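Local coordinates for protein type I site-specific restriction-modification system, R (Restriction) subunit (Vibrio vulnificus, PDB 3H1T) that probably acts as the motor and DNA-cleaving subunit of a type I restriction enzyme, coupling ATP hydrolysis to DNA translocation, at residues A[115-119]-A[130-134]; A[166-172]-A[216-222]; A[189-193]-A[356-360]; A[204-209]-A[359-363]. All coordinates share one frame. Numbering follows the deposited sequence.

Interaction 1: residues A[115-119]-A[130-134]; sequences GLKFA and FDYTT
Residues 118-119 and 130-131 run antiparallel as the ends of a beta hairpin. F118 faces D131 as a non-hydrogen-bonded pair (CA-CA 5.0 Å), and A119 faces F130 as a hydrogen-bonded pair (CA-CA 5.2 Å). A119 N gives to F130 O at 3.1 Å, F130 N returns to A119 O at 2.9 Å, and Y132 N closes the ladder on K117 O at 3.0 Å; F118 makes its backbone hydrogen bonds with V90 of strand 86-93. G115, with positive phi, ends helix 104-114 in a Schellman motif. D131 (chi1 t) has both carboxylate oxygens engaged: OD1 accepts T133 N at 2.6 Å, an Asx turn, and T133 OG1 at a very short 2.4 Å, while OD2 forms a salt bridge with R152. The F118 ring edge (chi1 m) meets D131 OD2, CE1 3.3 Å away. Past the strand end, Y132 CE1 packs on A119 CB at 4.2 Å and its hydroxyl bonds E112. R152 thus neutralises the buried D131 charge, while OD1 shapes the turn leaving the hairpin.

Interaction 2: residues A[166-172]-A[216-222]; sequences TLLSPYH and FQISWKL
A buried lysine ammonium held by main-chain carbonyls marks this contact. K221 (chi m, t, p, p) leaves its helix sideways, and its NZ gives hydrogen bonds to L167 O at 2.9 Å and S169 O at 2.7 Å. S169 (chi1 t) answers in the other direction, its OG donating to K221 O at 2.8 Å. Residues 216-222 are helical; the partner leaves helix 164-167 after L167 and runs extended from S169 to H172. Nearest CA pairs are T166-L222 (6.0 Å), S169-K221 (5.1 Å) and Y171-Q217 (6.0 Å). T166 CG2 touches L222 CD2 at 3.5 Å, and the edge of the Y171 ring meets K221, CE1 to CD 3.8 Å. H172 (chi1 t) belongs to an aromatic cluster: its edge points at the face of W220 (centroids 4.9 Å to the six-membered ring, planes at 80°), its CB makes a CH-pi contact 3.7 Å from the centroid of the W220 five-membered ring, and F216 turns its edge to the imidazole face in an offset edge-to-face pair (5.7 Å, 81°). The chain leaving short helix 164-167 is thus strapped antiparallel along helix 211-224 of the parallel-sheet motor domain by carbonyls on a lysine and an aromatic cluster. That helix also presses L222 and S219 on strand 305-308 and I218 on helix 181-195, whose N188 receives the Y171 hydroxyl.

Interaction 3: residues A[189-193]-A[356-360]; sequences RAVQS and PIYTY
Residues 189-193 are helical, S193 N bonding back to R189 O at 2.9 Å, while the chain at 356-360 passes from P356 and I357 into an extended run. I357 is kinked (phi/psi -82/-15) and Y358 fully extended (-166/145); the nearest CA pair is R189-I357, 6.6 Å. R189 (chi m, t, t, t) stretches along the chain opposite and donates from NH1 to I357 O at 2.8 Å, with an N-H...O angle of 163°. Helix 181-195 here packs against the last strand of the seven-stranded parallel sheet, a RecA-like motor fold of the helicase superfamily; strand 358-360 lies at its edge, beside strand 200-205. I357 (chi1 p, chi2 p) points toward the helix, its CD1 3.6 Å from R189 CB and its CG2 3.8 Å from S193 OG. S193 OG in turn donates to R189 O at 2.6 Å. Y358 (chi1 t) places CD1 over one face of the R189 guanidinium, 3.8 Å from NH1, and its ring also touches Y182, I185 and A186 of the same helix.

Interaction 4: residues A[204-209]-A[359-363]; sequences TMATGT and TYSLR
Two main-chain hydrogen bonds fix the parallel pairing: T204 O accepts Y360 N at 2.9 Å (162°), and Y360 O accepts A206 N at 2.9 Å (157°). They hold the edge strand of a RecA-like parallel sheet to the strand that runs into the P-loop (helicase motif I), which opens here with A206, T207, G208 and T209. Bridged pairs are T204-T359 and M205-Y360, both with CA-CA 4.7 Å. On the T204 and T359 face, one water bonds T204 OG1 (2.8 Å) and T359 OG1 (2.9 Å), while T204 OG1 is also hydrogen-bonded to the Y350 hydroxyl. Beyond the strand, A206 to T209 make a type II turn with G208 at phi/psi 89/19; T209 OG1 (chi1 p) donates to A206 O at a very short 2.5 Å. In the partner chain S361 (chi1 p) is the N-cap of helix 362-368, and its OG accepts a hydrogen bond from Q364 N. Apolar packing is thin: A206 CB to L362 CB 4.4 Å, and CG of selenomethionine M205 to Y360 CB 4.3 Å. Y360 (chi1 t) stacks on Y182 and bonds D368 through its hydroxyl. At the edge of the Y360 ring, CD2 of Y360 lies 3.7 Å from T209 CG2.

In the fold
Interaction 1 comes first along the chain, in the N-terminal six-stranded mixed sheet, which probably corresponds to the nuclease region of such subunits. The other three belong to or border the parallel-sheet motor domain. Interactions 3 and 4 share T359 and Y360 on strand 358-360, with centres 13 Å apart, and place helix 181-195 and strand 200-205 around it. Interaction 2 crosses both in sequence and touches interaction 3 where I218 and K221 pack on A190 and V191, centres 14 Å apart. Interactions 1 and 3 also meet, G115 CA lying 3.8 Å from R189 NH2, although their centres are 17 Å apart. Packing thus runs from the N-terminal region through helix 181-195 toward the P-loop strand.

Interaction 1: residues A[115-119]-A[130-134]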
loop_
_atom_site.group_PDB
_atom_site.type_symbol
_atom_site.label_atom_id
_atom_site.label_comp_id
_atom_site.label_asym_id
_atom_site.label_seq_id
_atom_site.Cartn_x
_atom_site.Cartn_y
_atom_site.Cartn_z
ATOM N N GLY A 115 12.500 -8.935 -4.066
ATOM C CA GLY A 115 11.859 -10.091 -4.665
ATOM C C GLY A 115 12.675 -10.834 -5.704
ATOM O O GLY A 115 12.110 -11.380 -6.660
ATOM N N LEU A 116 13.992 -10.874 -5.527
ATOM C CA LEU A 116 14.864 -11.540 -6.493
ATOM C C LEU A 116 15.301 -12.904 -5.996
ATOM O O LEU A 116 15.308 -13.161 -4.793
ATOM C CB LEU A 116 16.101 -10.693 -6.773
ATOM C CG LEU A 116 15.721 -9.236 -7.088
ATOM C CD1 LEU A 116 16.970 -8.442 -7.389
ATOM C CD2 LEU A 116 14.738 -9.157 -8.260
ATOM N N LYS A 117 15.654 -13.776 -6.936
ATOM C CA LYS A 117 16.080 -15.142 -6.643
ATOM C C LYS A 117 17.584 -15.350 -6.750
ATOM O O LYS A 117 18.062 -16.460 -6.535
ATOM C CB LYS A 117 15.400 -16.110 -7.615
ATOM C CG LYS A 117 14.285 -16.957 -7.038
ATOM C CD LYS A 117 13.066 -16.129 -6.670
ATOM C CE LYS A 117 11.908 -17.019 -6.194
ATOM N NZ LYS A 117 11.631 -16.896 -4.734
ATOM N N PHE A 118 18.336 -14.311 -7.089
ATOM C CA PHE A 118 19.782 -14.457 -7.205
ATOM C C PHE A 118 20.529 -13.329 -6.500
ATOM O O PHE A 118 20.249 -12.154 -6.711
ATOM C CB PHE A 118 20.175 -14.532 -8.684
ATOM C CG PHE A 118 19.472 -15.630 -9.426
ATOM C CD1 PHE A 118 19.787 -16.969 -9.184
ATOM C CD2 PHE A 118 18.403 -15.334 -10.274
ATOM C CE1 PHE A 118 19.037 -18.002 -9.761
ATOM C CE2 PHE A 118 17.647 -16.352 -10.862
ATOM C CZ PHE A 118 17.962 -17.692 -10.602
ATOM N N ALA A 119 21.483 -13.685 -5.654
ATOM C CA ALA A 119 22.233 -12.671 -4.933
ATOM C C ALA A 119 23.733 -12.903 -5.025
ATOM O O ALA A 119 24.190 -14.040 -4.941
ATOM C CB ALA A 119 21.792 -12.650 -3.461
ATOM N N PHE A 130 24.423 -16.734 -3.936
ATOM C CA PHE A 130 23.447 -17.444 -3.144
ATOM C C PHE A 130 22.278 -17.553 -4.102
ATOM O O PHE A 130 21.733 -16.551 -4.562
ATOM C CB PHE A 130 22.975 -16.720 -1.889
ATOM C CG PHE A 130 21.962 -17.525 -1.119
ATOM C CD1 PHE A 130 22.371 -18.523 -0.234
ATOM C CD2 PHE A 130 20.596 -17.369 -1.366
ATOM C CE1 PHE A 130 21.434 -19.360 0.384
ATOM C CE2 PHE A 130 19.653 -18.205 -0.755
ATOM C CZ PHE A 130 20.070 -19.196 0.117
ATOM N N ASP A 131 21.899 -18.777 -4.416
ATOM C CA ASP A 131 20.814 -19.002 -5.349
ATOM C C ASP A 131 19.583 -19.478 -4.586
ATOM O O ASP A 131 19.584 -20.572 -4.016
ATOM C CB ASP A 131 21.275 -20.044 -6.368
ATOM C CG ASP A 131 20.251 -20.321 -7.443
ATOM O OD1 ASP A 131 19.040 -20.240 -7.177
ATOM O OD2 ASP A 131 20.671 -20.650 -8.569
ATOM N N TYR A 132 18.536 -18.657 -4.565
ATOM C CA TYR A 132 17.327 -19.036 -3.859
ATOM C C TYR A 132 16.617 -20.238 -4.473
ATOM O O TYR A 132 15.883 -20.939 -3.773
ATOM C CB TYR A 132 16.363 -17.846 -3.758
ATOM C CG TYR A 132 16.859 -16.752 -2.836
ATOM C CD1 TYR A 132 17.858 -15.875 -3.250
ATOM C CD2 TYR A 132 16.361 -16.624 -1.537
ATOM C CE1 TYR A 132 18.349 -14.897 -2.409
ATOM C CE2 TYR A 132 16.851 -15.647 -0.675
ATOM C CZ TYR A 132 17.852 -14.787 -1.119
ATOM O OH TYR A 132 18.383 -13.844 -0.282
ATOM N N THR A 133 16.847 -20.495 -5.762
ATOM C CA THR A 133 16.190 -21.625 -6.411
ATOM C C THR A 133 16.798 -22.968 -5.986
ATOM O O THR A 133 16.147 -23.998 -6.106
ATOM C CB THR A 133 16.239 -21.514 -7.955
ATOM O OG1 THR A 133 17.588 -21.678 -8.409
ATOM C CG2 THR A 133 15.719 -20.151 -8.410
ATOM N N THR A 134 18.031 -22.964 -5.488
ATOM C CA THR A 134 18.650 -24.208 -5.033
ATOM C C THR A 134 19.041 -24.154 -3.560
ATOM O O THR A 134 19.209 -25.185 -2.914
ATOM C CB THR A 134 19.929 -24.562 -5.819
ATOM O OG1 THR A 134 20.919 -23.558 -5.596
ATOM C CG2 THR A 134 19.645 -24.659 -7.292
#

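Interaction 2: residues A[166-172]-A[216-222]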
loop_
_atom_site.group_PDB
_atom_site.type_symbol
_atom_site.label_atom_id
_atom_site.label_comp_id
_atom_site.label_asym_id
_atom_site.label_seq_id
_atom_site.Cartn_x
_atom_site.Cartn_y
_atom_site.Cartn_z
ATOM N N THR A 166 4.575 -13.480 -22.207
ATOM C CA THR A 166 3.616 -12.823 -21.352
ATOM C C THR A 166 4.397 -12.422 -20.115
ATOM O O THR A 166 4.283 -11.292 -19.636
ATOM C CB THR A 166 2.464 -13.744 -20.970
ATOM O OG1 THR A 166 1.902 -14.309 -22.160
ATOM C CG2 THR A 166 1.376 -12.945 -20.256
ATOM N N LEU A 167 5.230 -13.333 -19.626
ATOM C CA LEU A 167 6.037 -13.070 -18.448
ATOM C C LEU A 167 6.882 -11.824 -18.632
ATOM O O LEU A 167 7.101 -11.080 -17.677
ATOM C CB LEU A 167 6.959 -14.249 -18.148
ATOM C CG LEU A 167 7.657 -14.150 -16.784
ATOM C CD1 LEU A 167 6.690 -14.644 -15.730
ATOM C CD2 LEU A 167 8.924 -14.994 -16.741
ATOM N N LEU A 168 7.345 -11.589 -19.861
ATOM C CA LEU A 168 8.189 -10.432 -20.147
ATOM C C LEU A 168 7.448 -9.278 -20.807
ATOM O O LEU A 168 8.061 -8.264 -21.144
ATOM C CB LEU A 168 9.370 -10.825 -21.031
ATOM C CG LEU A 168 10.324 -11.925 -20.548
ATOM C CD1 LEU A 168 11.424 -12.132 -21.586
ATOM C CD2 LEU A 168 10.920 -11.556 -19.191
ATOM N N SER A 169 6.140 -9.423 -20.999
ATOM C CA SER A 169 5.335 -8.367 -21.617
ATOM C C SER A 169 5.621 -7.049 -20.894
ATOM O O SER A 169 5.477 -6.967 -19.684
ATOM C CB SER A 169 3.851 -8.751 -21.513
ATOM O OG SER A 169 2.999 -7.750 -22.039
ATOM N N PRO A 170 6.028 -6.003 -21.637
ATOM C CA PRO A 170 6.358 -4.668 -21.117
ATOM C C PRO A 170 5.277 -3.957 -20.315
ATOM O O PRO A 170 4.084 -4.141 -20.563
ATOM C CB PRO A 170 6.743 -3.887 -22.388
ATOM C CG PRO A 170 7.277 -4.965 -23.309
ATOM C CD PRO A 170 6.226 -6.043 -23.099
ATOM N N TYR A 171 5.701 -3.173 -19.327
ATOM C CA TYR A 171 4.774 -2.386 -18.540
ATOM C C TYR A 171 4.363 -1.287 -19.494
ATOM O O TYR A 171 4.878 -1.172 -20.613
ATOM C CB TYR A 171 5.447 -1.698 -17.328
ATOM C CG TYR A 171 5.889 -2.579 -16.199
ATOM C CD1 TYR A 171 5.229 -3.771 -15.908
ATOM C CD2 TYR A 171 6.948 -2.200 -15.394
ATOM C CE1 TYR A 171 5.623 -4.573 -14.829
ATOM C CE2 TYR A 171 7.352 -2.987 -14.316
ATOM C CZ TYR A 171 6.688 -4.172 -14.041
ATOM O OH TYR A 171 7.115 -4.953 -12.997
ATOM N N HIS A 172 3.440 -0.461 -19.034
ATOM C CA HIS A 172 3.013 0.671 -19.813
ATOM C C HIS A 172 3.745 1.807 -19.096
ATOM O O HIS A 172 3.493 2.057 -17.914
ATOM C CB HIS A 172 1.505 0.820 -19.729
ATOM C CG HIS A 172 0.990 2.004 -20.476
ATOM N ND1 HIS A 172 0.931 3.264 -19.924
ATOM C CD2 HIS A 172 0.570 2.133 -21.757
ATOM C CE1 HIS A 172 0.500 4.121 -20.832
ATOM N NE2 HIS A 172 0.274 3.459 -21.953
ATOM N N PHE A 216 -3.683 -2.320 -12.824
ATOM C CA PHE A 216 -3.527 -1.882 -14.213
ATOM C C PHE A 216 -2.396 -2.577 -14.970
ATOM O O PHE A 216 -2.603 -3.052 -16.079
ATOM C CB PHE A 216 -3.310 -0.364 -14.270
ATOM C CG PHE A 216 -2.873 0.143 -15.620
ATOM C CD1 PHE A 216 -3.774 0.200 -16.677
ATOM C CD2 PHE A 216 -1.552 0.562 -15.831
ATOM C CE1 PHE A 216 -3.372 0.662 -17.923
ATOM C CE2 PHE A 216 -1.138 1.032 -17.076
ATOM C CZ PHE A 216 -2.047 1.080 -18.123
ATOM N N GLN A 217 -1.209 -2.657 -14.377
ATOM C CA GLN A 217 -0.087 -3.291 -15.072
ATOM C C GLN A 217 -0.228 -4.805 -15.267
ATOM O O GLN A 217 0.322 -5.362 -16.216
ATOM C CB GLN A 217 1.238 -2.962 -14.368
ATOM C CG GLN A 217 1.596 -1.465 -14.348
ATOM C CD GLN A 217 2.112 -0.921 -15.688
ATOM O OE1 GLN A 217 2.549 0.224 -15.772
ATOM N NE2 GLN A 217 2.060 -1.737 -16.730
ATOM N N ILE A 218 -0.957 -5.479 -14.384
ATOM C CA ILE A 218 -1.155 -6.914 -14.556
ATOM C C ILE A 218 -2.022 -7.064 -15.813
ATOM O O ILE A 218 -1.717 -7.846 -16.715
ATOM C CB ILE A 218 -1.908 -7.533 -13.349
ATOM C CG1 ILE A 218 -1.031 -7.484 -12.084
ATOM C CG2 ILE A 218 -2.281 -8.978 -13.658
ATOM C CD1 ILE A 218 -1.765 -7.886 -10.799
ATOM N N SER A 219 -3.098 -6.280 -15.857
ATOM C CA SER A 219 -4.035 -6.280 -16.978
ATOM C C SER A 219 -3.314 -5.950 -18.275
ATOM O O SER A 219 -3.470 -6.647 -19.275
ATOM C CB SER A 219 -5.135 -5.242 -16.753
ATOM O OG SER A 219 -5.664 -5.354 -15.445
ATOM N N TRP A 220 -2.521 -4.887 -18.263
ATOM C CA TRP A 220 -1.808 -4.504 -19.467
ATOM C C TRP A 220 -0.856 -5.617 -19.919
ATOM O O TRP A 220 -0.883 -6.025 -21.083
ATOM C CB TRP A 220 -1.053 -3.190 -19.235
ATOM C CG TRP A 220 -0.377 -2.668 -20.455
ATOM C CD1 TRP A 220 0.946 -2.767 -20.760
ATOM C CD2 TRP A 220 -0.983 -1.941 -21.531
ATOM N NE1 TRP A 220 1.207 -2.146 -21.953
ATOM C CE2 TRP A 220 0.040 -1.629 -22.450
ATOM C CE3 TRP A 220 -2.293 -1.526 -21.807
ATOM C CZ2 TRP A 220 -0.199 -0.911 -23.629
ATOM C CZ3 TRP A 220 -2.533 -0.810 -22.983
ATOM C CH2 TRP A 220 -1.487 -0.512 -23.878
ATOM N N LYS A 221 -0.039 -6.129 -19.002
ATOM C CA LYS A 221 0.900 -7.193 -19.344
ATOM C C LYS A 221 0.202 -8.367 -20.034
ATOM O O LYS A 221 0.579 -8.751 -21.142
ATOM C CB LYS A 221 1.652 -7.688 -18.093
ATOM C CG LYS A 221 2.872 -6.846 -17.712
ATOM C CD LYS A 221 3.589 -7.366 -16.465
ATOM C CE LYS A 221 4.264 -8.720 -16.686
ATOM N NZ LYS A 221 5.459 -8.655 -17.566
ATOM N N LEU A 222 -0.819 -8.926 -19.389
ATOM C CA LEU A 222 -1.545 -10.058 -19.956
ATOM C C LEU A 222 -2.365 -9.707 -21.200
ATOM O O LEU A 222 -2.452 -10.513 -22.126
ATOM C CB LEU A 222 -2.460 -10.666 -18.898
ATOM C CG LEU A 222 -1.772 -11.351 -17.717
ATOM C CD1 LEU A 222 -2.697 -11.336 -16.517
ATOM C CD2 LEU A 222 -1.391 -12.761 -18.102
#

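Interaction 3: residues A[189-193]-A[356-360]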
loop_
_atom_site.group_PDB
_atom_site.type_symbol
_atom_site.label_atom_id
_atom_site.label_comp_id
_atom_site.label_asym_id
_atom_site.label_seq_id
_atom_site.Cartn_x
_atom_site.Cartn_y
_atom_site.Cartn_z
ATOM N N ARG A 189 4.557 -11.360 -9.589
ATOM C CA ARG A 189 4.128 -12.594 -8.936
ATOM C C ARG A 189 2.705 -12.958 -9.307
ATOM O O ARG A 189 2.329 -14.129 -9.265
ATOM C CB ARG A 189 4.240 -12.479 -7.419
ATOM C CG ARG A 189 5.660 -12.291 -6.963
ATOM C CD ARG A 189 5.818 -12.592 -5.500
ATOM N NE ARG A 189 7.197 -12.392 -5.084
ATOM C CZ ARG A 189 7.597 -12.398 -3.822
ATOM N NH1 ARG A 189 6.717 -12.601 -2.844
ATOM N NH2 ARG A 189 8.866 -12.165 -3.537
ATOM N N ALA A 190 1.920 -11.946 -9.661
ATOM C CA ALA A 190 0.538 -12.148 -10.056
ATOM C C ALA A 190 0.538 -12.788 -11.434
ATOM O O ALA A 190 -0.088 -13.827 -11.650
ATOM C CB ALA A 190 -0.189 -10.816 -10.093
ATOM N N VAL A 191 1.262 -12.163 -12.358
ATOM C CA VAL A 191 1.379 -12.649 -13.730
ATOM C C VAL A 191 1.967 -14.047 -13.740
ATOM O O VAL A 191 1.559 -14.903 -14.521
ATOM C CB VAL A 191 2.289 -11.725 -14.540
ATOM C CG1 VAL A 191 2.516 -12.295 -15.937
ATOM C CG2 VAL A 191 1.677 -10.335 -14.601
ATOM N N GLN A 192 2.934 -14.259 -12.854
ATOM C CA GLN A 192 3.614 -15.546 -12.704
ATOM C C GLN A 192 2.599 -16.579 -12.211
ATOM O O GLN A 192 2.505 -17.683 -12.744
ATOM C CB GLN A 192 4.741 -15.383 -11.684
ATOM C CG GLN A 192 5.791 -16.475 -11.618
ATOM C CD GLN A 192 6.870 -16.167 -10.574
ATOM O OE1 GLN A 192 7.695 -15.265 -10.754
ATOM N NE2 GLN A 192 6.852 -16.911 -9.466
ATOM N N SER A 193 1.850 -16.208 -11.179
ATOM C CA SER A 193 0.826 -17.077 -10.603
ATOM C C SER A 193 -0.145 -17.572 -11.676
ATOM O O SER A 193 -0.439 -18.767 -11.766
ATOM C CB SER A 193 0.026 -16.327 -9.533
ATOM O OG SER A 193 0.803 -16.094 -8.373
ATOM N N PRO A 356 -1.358 -14.837 0.759
ATOM C CA PRO A 356 -0.863 -13.793 -0.141
ATOM C C PRO A 356 0.429 -14.138 -0.878
ATOM O O PRO A 356 1.323 -14.766 -0.316
ATOM C CB PRO A 356 -0.713 -12.588 0.790
ATOM C CG PRO A 356 -0.390 -13.228 2.131
ATOM C CD PRO A 356 -1.373 -14.369 2.160
ATOM N N ILE A 357 0.512 -13.737 -2.143
ATOM C CA ILE A 357 1.711 -13.982 -2.941
ATOM C C ILE A 357 2.748 -12.898 -2.629
ATOM O O ILE A 357 3.932 -13.031 -2.927
ATOM C CB ILE A 357 1.360 -14.036 -4.460
ATOM C CG1 ILE A 357 0.613 -12.782 -4.910
ATOM C CG2 ILE A 357 0.466 -15.233 -4.721
ATOM C CD1 ILE A 357 1.488 -11.614 -5.207
ATOM N N TYR A 358 2.267 -11.831 -1.996
ATOM C CA TYR A 358 3.094 -10.711 -1.590
ATOM C C TYR A 358 2.344 -9.829 -0.593
ATOM O O TYR A 358 1.121 -9.676 -0.677
ATOM C CB TYR A 358 3.502 -9.876 -2.810
ATOM C CG TYR A 358 4.463 -8.757 -2.489
ATOM C CD1 TYR A 358 5.707 -9.025 -1.923
ATOM C CD2 TYR A 358 4.130 -7.431 -2.736
ATOM C CE1 TYR A 358 6.601 -7.995 -1.622
ATOM C CE2 TYR A 358 5.011 -6.392 -2.433
ATOM C CZ TYR A 358 6.247 -6.682 -1.879
ATOM O OH TYR A 358 7.130 -5.668 -1.603
ATOM N N THR A 359 3.091 -9.275 0.358
ATOM C CA THR A 359 2.545 -8.385 1.364
ATOM C C THR A 359 3.422 -7.143 1.487
ATOM O O THR A 359 4.623 -7.248 1.704
ATOM C CB THR A 359 2.504 -9.029 2.783
ATOM O OG1 THR A 359 1.584 -10.124 2.809
ATOM C CG2 THR A 359 2.067 -7.992 3.808
ATOM N N TYR A 360 2.826 -5.965 1.323
ATOM C CA TYR A 360 3.550 -4.709 1.494
ATOM C C TYR A 360 2.824 -4.021 2.637
ATOM O O TYR A 360 1.757 -3.447 2.436
ATOM C CB TYR A 360 3.502 -3.831 0.237
ATOM C CG TYR A 360 4.456 -2.652 0.325
ATOM C CD1 TYR A 360 5.839 -2.847 0.347
ATOM C CD2 TYR A 360 3.980 -1.348 0.461
ATOM C CE1 TYR A 360 6.724 -1.767 0.499
ATOM C CE2 TYR A 360 4.852 -0.269 0.615
ATOM C CZ TYR A 360 6.222 -0.484 0.637
ATOM O OH TYR A 360 7.082 0.574 0.813
#

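Interaction 4: residues A[204-209]-A[359-363]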
loop_
_atom_site.group_PDB
_atom_site.type_symbol
_atom_site.label_atom_id
_atom_site.label_comp_id
_atom_site.label_asym_id
_atom_site.label_seq_id
_atom_site.Cartn_x
_atom_site.Cartn_y
_atom_site.Cartn_z
ATOM N N THR A 204 -1.705 -8.464 -0.515
ATOM C CA THR A 204 -2.004 -7.560 0.583
ATOM C C THR A 204 -1.096 -6.341 0.485
ATOM O O THR A 204 0.132 -6.456 0.477
ATOM C CB THR A 204 -1.784 -8.226 1.953
ATOM O OG1 THR A 204 -2.516 -9.452 2.007
ATOM C CG2 THR A 204 -2.264 -7.306 3.070
HETATM N N MSE A 205 -1.712 -5.172 0.393
HETATM C CA MSE A 205 -0.972 -3.927 0.296
HETATM C C MSE A 205 -1.642 -2.885 1.181
HETATM O O MSE A 205 -2.857 -2.706 1.124
HETATM C CB MSE A 205 -0.950 -3.427 -1.151
HETATM C CG MSE A 205 -0.058 -4.206 -2.125
HETATM SE SE MSE A 205 -0.196 -3.520 -3.953
HETATM C CE MSE A 205 1.138 -2.142 -3.853
ATOM N N ALA A 206 -0.853 -2.207 2.004
ATOM C CA ALA A 206 -1.381 -1.174 2.881
ATOM C C ALA A 206 -2.053 -0.100 2.022
ATOM O O ALA A 206 -1.603 0.205 0.916
ATOM C CB ALA A 206 -0.260 -0.572 3.699
ATOM N N THR A 207 -3.145 0.459 2.527
ATOM C CA THR A 207 -3.862 1.483 1.790
ATOM C C THR A 207 -2.965 2.670 1.432
ATOM O O THR A 207 -2.185 3.153 2.257
ATOM C CB THR A 207 -5.089 1.972 2.593
ATOM O OG1 THR A 207 -5.600 3.175 2.010
ATOM C CG2 THR A 207 -4.724 2.239 4.022
ATOM N N GLY A 208 -3.068 3.123 0.190
ATOM C CA GLY A 208 -2.265 4.247 -0.247
ATOM C C GLY A 208 -0.915 3.855 -0.808
ATOM O O GLY A 208 -0.022 4.684 -0.907
ATOM N N THR A 209 -0.757 2.599 -1.193
ATOM C CA THR A 209 0.516 2.164 -1.740
ATOM C C THR A 209 0.500 1.855 -3.240
ATOM O O THR A 209 1.535 1.517 -3.808
ATOM C CB THR A 209 1.077 0.942 -0.954
ATOM O OG1 THR A 209 0.091 -0.099 -0.871
ATOM C CG2 THR A 209 1.454 1.360 0.439
ATOM N N THR A 359 3.091 -9.275 0.358
ATOM C CA THR A 359 2.545 -8.385 1.364
ATOM C C THR A 359 3.422 -7.143 1.487
ATOM O O THR A 359 4.623 -7.248 1.704
ATOM C CB THR A 359 2.504 -9.029 2.783
ATOM O OG1 THR A 359 1.584 -10.124 2.809
ATOM C CG2 THR A 359 2.067 -7.992 3.808
ATOM N N TYR A 360 2.826 -5.965 1.323
ATOM C CA TYR A 360 3.550 -4.709 1.494
ATOM C C TYR A 360 2.824 -4.021 2.637
ATOM O O TYR A 360 1.757 -3.447 2.436
ATOM C CB TYR A 360 3.502 -3.831 0.237
ATOM C CG TYR A 360 4.456 -2.652 0.325
ATOM C CD1 TYR A 360 5.839 -2.847 0.347
ATOM C CD2 TYR A 360 3.980 -1.348 0.461
ATOM C CE1 TYR A 360 6.724 -1.767 0.499
ATOM C CE2 TYR A 360 4.852 -0.269 0.615
ATOM C CZ TYR A 360 6.222 -0.484 0.637
ATOM O OH TYR A 360 7.082 0.574 0.813
ATOM N N SER A 361 3.407 -4.069 3.833
ATOM C CA SER A 361 2.798 -3.500 5.032
ATOM C C SER A 361 2.906 -1.998 5.205
ATOM O O SER A 361 3.527 -1.304 4.410
ATOM C CB SER A 361 3.373 -4.175 6.282
ATOM O OG SER A 361 4.716 -3.802 6.516
ATOM N N LEU A 362 2.273 -1.515 6.268
ATOM C CA LEU A 362 2.310 -0.103 6.616
ATOM C C LEU A 362 3.717 0.135 7.140
ATOM O O LEU A 362 4.324 1.176 6.906
ATOM C CB LEU A 362 1.271 0.191 7.704
ATOM C CG LEU A 362 1.328 1.564 8.376
ATOM C CD1 LEU A 362 1.350 2.648 7.324
ATOM C CD2 LEU A 362 0.123 1.741 9.292
ATOM N N ARG A 363 4.211 -0.865 7.861
ATOM C CA ARG A 363 5.543 -0.870 8.444
ATOM C C ARG A 363 6.600 -0.657 7.359
ATOM O O ARG A 363 7.469 0.189 7.493
ATOM C CB ARG A 363 5.768 -2.213 9.144
ATOM C CG ARG A 363 7.006 -2.296 10.008
ATOM C CD ARG A 363 7.172 -3.655 10.676
ATOM N NE ARG A 363 7.988 -4.596 9.907
ATOM C CZ ARG A 363 7.552 -5.350 8.896
ATOM N NH1 ARG A 363 6.285 -5.295 8.499
ATOM N NH2 ARG A 363 8.391 -6.172 8.280
HETATM O O HOH W 1 -0.959 -10.192 4.186
#